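Local coordinates for protein NADP-dependent glyceraldehyde-3-phosphate dehydrogenase (PDB 3PRL) that probably oxidises glyceraldehyde 3-phosphate without phosphorylation, using NADP+ as the hydride acceptor, at residues G180-S192 and G210-I222. Residues are numbered along the deposited sequence; the frame is centred on the assembly and turned at random.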
# COMPACT_ATOMS: atom_id res chain seq x y z
N GLY D 180 -8.61 -15.56 -11.11
CA GLY D 180 -8.50 -17.01 -11.13
C GLY D 180 -9.72 -17.77 -10.68
O GLY D 180 -9.64 -18.97 -10.43
N ASN D 181 -10.85 -17.07 -10.58
CA ASN D 181 -12.17 -17.69 -10.34
C ASN D 181 -12.74 -18.14 -11.68
O ASN D 181 -12.21 -17.78 -12.71
CB ASN D 181 -13.12 -16.68 -9.69
CG ASN D 181 -12.62 -16.18 -8.34
OD1 ASN D 181 -12.86 -16.83 -7.32
ND2 ASN D 181 -11.94 -15.02 -8.32
N THR D 182 -13.81 -18.93 -11.65
CA THR D 182 -14.62 -19.16 -12.85
C THR D 182 -16.01 -18.52 -12.66
O THR D 182 -16.35 -18.09 -11.55
CB THR D 182 -14.68 -20.66 -13.24
OG1 THR D 182 -15.19 -21.43 -12.15
CG2 THR D 182 -13.28 -21.15 -13.60
N VAL D 183 -16.78 -18.43 -13.74
CA VAL D 183 -18.04 -17.70 -13.69
C VAL D 183 -19.24 -18.51 -14.18
O VAL D 183 -19.22 -19.14 -15.25
CB VAL D 183 -17.97 -16.33 -14.41
CG1 VAL D 183 -19.33 -15.68 -14.45
CG2 VAL D 183 -16.99 -15.38 -13.71
N VAL D 184 -20.28 -18.48 -13.37
CA VAL D 184 -21.62 -18.77 -13.85
C VAL D 184 -22.31 -17.42 -14.05
O VAL D 184 -22.49 -16.66 -13.09
CB VAL D 184 -22.38 -19.69 -12.88
CG1 VAL D 184 -23.82 -19.89 -13.34
CG2 VAL D 184 -21.69 -21.02 -12.83
N PHE D 185 -22.62 -17.11 -15.31
CA PHE D 185 -23.20 -15.84 -15.72
C PHE D 185 -24.71 -15.95 -15.99
O PHE D 185 -25.13 -16.69 -16.89
CB PHE D 185 -22.50 -15.30 -16.98
CG PHE D 185 -23.08 -13.99 -17.52
CD1 PHE D 185 -23.50 -12.97 -16.65
CD2 PHE D 185 -23.18 -13.77 -18.90
CE1 PHE D 185 -24.03 -11.78 -17.12
CE2 PHE D 185 -23.70 -12.56 -19.39
CZ PHE D 185 -24.13 -11.56 -18.50
N LYS D 186 -25.50 -15.21 -15.22
CA LYS D 186 -26.96 -15.11 -15.46
C LYS D 186 -27.38 -13.68 -15.79
O LYS D 186 -27.54 -12.87 -14.88
CB LYS D 186 -27.76 -15.64 -14.25
CG LYS D 186 -29.32 -15.57 -14.39
CD LYS D 186 -29.81 -15.93 -15.81
CE LYS D 186 -31.13 -15.27 -16.18
NZ LYS D 186 -31.22 -15.02 -17.66
N PRO D 187 -27.57 -13.36 -17.10
CA PRO D 187 -28.03 -12.01 -17.46
C PRO D 187 -29.47 -11.77 -17.06
O PRO D 187 -30.21 -12.72 -16.91
CB PRO D 187 -27.93 -11.98 -18.99
CG PRO D 187 -27.92 -13.40 -19.41
CD PRO D 187 -27.29 -14.18 -18.30
N ALA D 188 -29.89 -10.52 -16.90
CA ALA D 188 -31.31 -10.23 -16.88
C ALA D 188 -31.88 -10.76 -18.20
O ALA D 188 -31.22 -10.66 -19.26
CB ALA D 188 -31.56 -8.75 -16.76
N THR D 189 -33.07 -11.33 -18.16
CA THR D 189 -33.66 -11.91 -19.38
C THR D 189 -33.83 -10.84 -20.46
O THR D 189 -33.52 -11.07 -21.64
CB THR D 189 -34.97 -12.69 -19.09
OG1 THR D 189 -34.65 -13.92 -18.44
CG2 THR D 189 -35.74 -13.01 -20.40
N GLN D 190 -34.33 -9.68 -20.06
CA GLN D 190 -34.28 -8.53 -20.94
C GLN D 190 -32.85 -7.98 -20.84
O GLN D 190 -32.50 -7.31 -19.87
CB GLN D 190 -35.34 -7.48 -20.55
CG GLN D 190 -35.77 -6.57 -21.71
CD GLN D 190 -36.42 -7.33 -22.86
OE1 GLN D 190 -37.26 -8.20 -22.64
NE2 GLN D 190 -36.04 -6.99 -24.10
N GLY D 191 -32.04 -8.30 -21.84
CA GLY D 191 -30.59 -8.02 -21.82
C GLY D 191 -29.77 -9.28 -22.07
O GLY D 191 -28.57 -9.22 -22.36
N SER D 192 -30.42 -10.44 -21.96
CA SER D 192 -29.74 -11.70 -22.22
C SER D 192 -29.12 -11.82 -23.63
O SER D 192 -28.06 -12.45 -23.77
CB SER D 192 -30.69 -12.87 -21.96
OG SER D 192 -31.00 -12.94 -20.57
N GLY D 210 -15.38 -23.97 -19.88
CA GLY D 210 -15.87 -23.95 -18.49
C GLY D 210 -15.68 -22.68 -17.68
O GLY D 210 -16.51 -22.37 -16.81
N ILE D 211 -14.60 -21.94 -17.94
CA ILE D 211 -14.27 -20.70 -17.20
C ILE D 211 -15.42 -19.70 -17.13
O ILE D 211 -15.62 -19.04 -16.10
CB ILE D 211 -13.04 -19.99 -17.83
CG1 ILE D 211 -11.89 -20.97 -18.01
CG2 ILE D 211 -12.61 -18.78 -16.98
CD1 ILE D 211 -11.61 -21.81 -16.79
N ILE D 212 -16.13 -19.60 -18.25
CA ILE D 212 -17.37 -18.86 -18.37
C ILE D 212 -18.49 -19.80 -18.84
O ILE D 212 -18.37 -20.47 -19.87
CB ILE D 212 -17.22 -17.63 -19.33
CG1 ILE D 212 -18.55 -16.85 -19.48
CG2 ILE D 212 -16.66 -18.05 -20.70
CD1 ILE D 212 -18.92 -16.02 -18.25
N GLN D 213 -19.56 -19.86 -18.04
CA GLN D 213 -20.80 -20.54 -18.40
C GLN D 213 -21.93 -19.52 -18.37
O GLN D 213 -21.98 -18.66 -17.48
CB GLN D 213 -21.09 -21.67 -17.40
CG GLN D 213 -19.86 -22.52 -17.05
CD GLN D 213 -19.54 -23.59 -18.08
OE1 GLN D 213 -19.43 -23.31 -19.29
NE2 GLN D 213 -19.40 -24.83 -17.62
N VAL D 214 -22.83 -19.59 -19.36
CA VAL D 214 -24.00 -18.71 -19.39
C VAL D 214 -25.24 -19.50 -19.00
O VAL D 214 -25.54 -20.53 -19.60
CB VAL D 214 -24.24 -18.05 -20.77
CG1 VAL D 214 -25.39 -17.02 -20.69
CG2 VAL D 214 -22.97 -17.40 -21.30
N VAL D 215 -25.93 -19.05 -17.96
CA VAL D 215 -27.17 -19.69 -17.56
C VAL D 215 -28.30 -18.74 -17.86
O VAL D 215 -28.30 -17.61 -17.40
CB VAL D 215 -27.17 -20.16 -16.08
CG1 VAL D 215 -26.23 -21.37 -15.91
CG2 VAL D 215 -26.77 -19.02 -15.12
N THR D 216 -29.26 -19.19 -18.67
CA THR D 216 -30.45 -18.42 -18.93
C THR D 216 -31.67 -19.26 -18.58
O THR D 216 -31.65 -20.48 -18.64
CB THR D 216 -30.53 -17.92 -20.39
OG1 THR D 216 -30.41 -19.03 -21.29
CG2 THR D 216 -29.43 -16.90 -20.69
N GLY D 217 -32.74 -18.58 -18.21
CA GLY D 217 -33.93 -19.25 -17.75
C GLY D 217 -34.85 -18.23 -17.15
O GLY D 217 -34.44 -17.11 -16.84
N ARG D 218 -36.11 -18.63 -17.00
CA ARG D 218 -37.17 -17.74 -16.55
C ARG D 218 -36.73 -16.80 -15.41
O ARG D 218 -36.55 -15.60 -15.63
CB ARG D 218 -38.41 -18.57 -16.20
CG ARG D 218 -38.77 -19.58 -17.30
CD ARG D 218 -40.26 -19.57 -17.63
NE ARG D 218 -40.74 -18.23 -17.96
CZ ARG D 218 -41.22 -17.86 -19.15
NH1 ARG D 218 -41.61 -16.60 -19.33
NH2 ARG D 218 -41.32 -18.73 -20.14
N GLY D 219 -36.50 -17.35 -14.22
CA GLY D 219 -36.13 -16.54 -13.07
C GLY D 219 -36.76 -17.07 -11.80
O GLY D 219 -36.81 -16.37 -10.78
N SER D 220 -37.27 -18.30 -11.88
CA SER D 220 -37.69 -19.06 -10.71
C SER D 220 -37.30 -20.53 -10.89
O SER D 220 -36.85 -21.18 -9.95
CB SER D 220 -39.19 -18.91 -10.45
OG SER D 220 -39.43 -17.82 -9.60
N VAL D 221 -37.48 -21.03 -12.10
CA VAL D 221 -37.00 -22.36 -12.48
C VAL D 221 -35.49 -22.45 -12.22
O VAL D 221 -34.93 -23.54 -12.06
CB VAL D 221 -37.30 -22.65 -13.96
CG1 VAL D 221 -37.35 -24.15 -14.22
CG2 VAL D 221 -38.62 -22.01 -14.37
N ILE D 222 -34.83 -21.29 -12.16
CA ILE D 222 -33.39 -21.19 -11.93
C ILE D 222 -33.01 -20.24 -10.79
O ILE D 222 -31.99 -20.44 -10.13
CB ILE D 222 -32.61 -20.81 -13.23
CG1 ILE D 222 -33.17 -19.54 -13.90
CG2 ILE D 222 -32.63 -21.97 -14.22
CD1 ILE D 222 -32.43 -18.27 -13.59
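Thr182 meets Ile211 at the start of a parallel strand pair, the two strands of a beta-alpha-beta unit in the Rossmann-like cofactor domain of an aldehyde dehydrogenase, with helix 192-204 as the crossover; in this fold the strands supply a regular ladder, and the loops at their C-terminal ends the cofactor site. The two side chains cross at about a right angle, with Thr182 CG2 3.7 Å from Ile211 CD1, while Thr182 OG1 bonds to Ala58 O. Val183 then opens the backbone ladder: its N reaches Ile211 O and its O accepts Gln213 N. On the face shared with Phe185, Val183 CG1 lies beside Ile212 CD1 at 3.8 Å. Ile212 CD1 also touches Phe185 CB, and helix 167-178 packs against both Val183 and Phe185. Val184 points to the other face; CG1, held anti to the backbone N (chi1 175°), meets Val215 CG2 at 3.6 Å. Phe185 N donates to Gln213 O and Phe185 O accepts from Val215 N, both 2.7 Å and nearly straight. Its ring is covered on one face by Pro187 CD, 3.9 Å above the centre. Beyond the ladder, Lys186, Thr189 and Gly219 belong to the NADP+ site, though this chain carries no cofactor. Lys186 bends at chi2, taking NZ to 4.0 Å from Thr216 CG2 and into a weak bond with Pro187 O. The Ile222 side chain crosses it at about a right angle, CD1 4.2 Å from Lys186 CE. Thr189 OG1 comes within 3.6 Å of Gly217 O.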